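Local coordinates for MutT/nudix family protein (Shewanella oneidensis, PDB 3GZ5), which probably represses genes of NAD metabolism as an ADP-ribose-dependent transcriptional regulator, joining a Nudix domain to a DNA-binding winged helix domain, at residues P173-L176 against P177-Q180. Residues are numbered along the deposited sequence; the frame is centred on the assembly and turned at random.
Sequences PFTL and PELQ
Leu176 O accepts the shortest hydrogen bond of this helix start, from Gln180 N at 2.9 Å, with a nearly straight N-H...O angle of 166°. One residue earlier the same i to i+4 pattern is longer, Leu179 N donating to Thr175 O at 3.2 Å (N-H...O angle 155°). Thr175 is the N-cap: with OG1 between its own backbone N and carbonyl carbon (chi1 62°), the hydroxyl comes over the first turn and accepts a weak bond from Glu178 N at 3.3 Å. Glu178 crosses the threonine side chain at about a right angle, its CG 3.1 Å from Thr175 OG1. Beyond CG the chain is extended, carrying the carboxylate back beside the strand, where OE2 comes within 3.0 Å of Phe174 CB and OE1 forms a salt bridge with Arg213. At this junction of the winged helix domain, the weakly bonded strand about 174-175 pairs with strand 220-225 through backbone bonds between Phe174 and Tyr223, and the chain then enters helix 176-187. With an alanine at Glu178, Arg213 would probably lose this acidic mate, and Thr175 OG1 and Phe174 CB their contacts with the chain. On the buried side, Phe174 CE2 meets Leu179 CB obliquely at 4.1 Å, and both side chains also touch Leu206. Leu176 CB lies a tight 3.5 Å from Pro177 CD, and its side chain also packs on Val200 of helix 193-203.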
# COMPACT_ATOMS: atom_id res chain seq x y z
N PRO B 173 22.00 -18.78 -5.55
CA PRO B 173 22.63 -17.51 -5.17
C PRO B 173 22.86 -16.60 -6.38
O PRO B 173 22.90 -17.08 -7.52
CB PRO B 173 23.98 -17.95 -4.60
CG PRO B 173 24.32 -19.16 -5.40
CD PRO B 173 22.99 -19.87 -5.65
N PHE B 174 23.01 -15.30 -6.14
CA PHE B 174 23.29 -14.35 -7.21
C PHE B 174 24.52 -13.50 -6.89
O PHE B 174 24.96 -13.44 -5.75
CB PHE B 174 22.08 -13.43 -7.46
CG PHE B 174 21.60 -12.72 -6.22
CD1 PHE B 174 20.47 -13.15 -5.55
CD2 PHE B 174 22.31 -11.63 -5.70
CE1 PHE B 174 20.04 -12.51 -4.41
CE2 PHE B 174 21.89 -10.99 -4.56
CZ PHE B 174 20.75 -11.43 -3.91
N THR B 175 25.06 -12.82 -7.90
CA THR B 175 26.19 -11.91 -7.67
C THR B 175 25.67 -10.52 -7.47
O THR B 175 24.53 -10.20 -7.78
CB THR B 175 27.19 -11.91 -8.84
OG1 THR B 175 26.53 -11.46 -10.03
CG2 THR B 175 27.76 -13.32 -9.06
N LEU B 176 26.51 -9.68 -6.91
CA LEU B 176 26.13 -8.32 -6.63
C LEU B 176 25.97 -7.46 -7.89
O LEU B 176 25.12 -6.58 -7.91
CB LEU B 176 27.11 -7.74 -5.63
CG LEU B 176 26.41 -6.76 -4.70
CD1 LEU B 176 26.66 -7.12 -3.27
CD2 LEU B 176 26.93 -5.37 -5.03
N PRO B 177 26.80 -7.67 -8.93
CA PRO B 177 26.51 -7.12 -10.25
C PRO B 177 25.15 -7.51 -10.86
O PRO B 177 24.54 -6.69 -11.53
CB PRO B 177 27.65 -7.68 -11.12
CG PRO B 177 28.78 -7.84 -10.16
CD PRO B 177 28.12 -8.34 -8.91
N GLU B 178 24.70 -8.76 -10.67
CA GLU B 178 23.34 -9.17 -11.05
C GLU B 178 22.28 -8.32 -10.34
O GLU B 178 21.32 -7.85 -10.97
CB GLU B 178 23.09 -10.63 -10.69
CG GLU B 178 23.84 -11.65 -11.53
CD GLU B 178 23.54 -13.07 -11.06
OE1 GLU B 178 24.34 -13.99 -11.37
OE2 GLU B 178 22.51 -13.28 -10.39
N LEU B 179 22.44 -8.16 -9.03
CA LEU B 179 21.50 -7.44 -8.21
C LEU B 179 21.46 -5.98 -8.63
O LEU B 179 20.39 -5.39 -8.78
CB LEU B 179 21.91 -7.55 -6.75
CG LEU B 179 20.99 -6.86 -5.75
CD1 LEU B 179 19.56 -7.45 -5.79
CD2 LEU B 179 21.58 -6.88 -4.32
N GLN B 180 22.64 -5.39 -8.82
CA GLN B 180 22.75 -4.02 -9.30
C GLN B 180 22.02 -3.85 -10.63
O GLN B 180 21.28 -2.89 -10.81
CB GLN B 180 24.22 -3.61 -9.44
CG GLN B 180 24.38 -2.18 -9.91
CD GLN B 180 25.82 -1.73 -9.91
OE1 GLN B 180 26.60 -2.12 -9.04
NE2 GLN B 180 26.17 -0.88 -10.86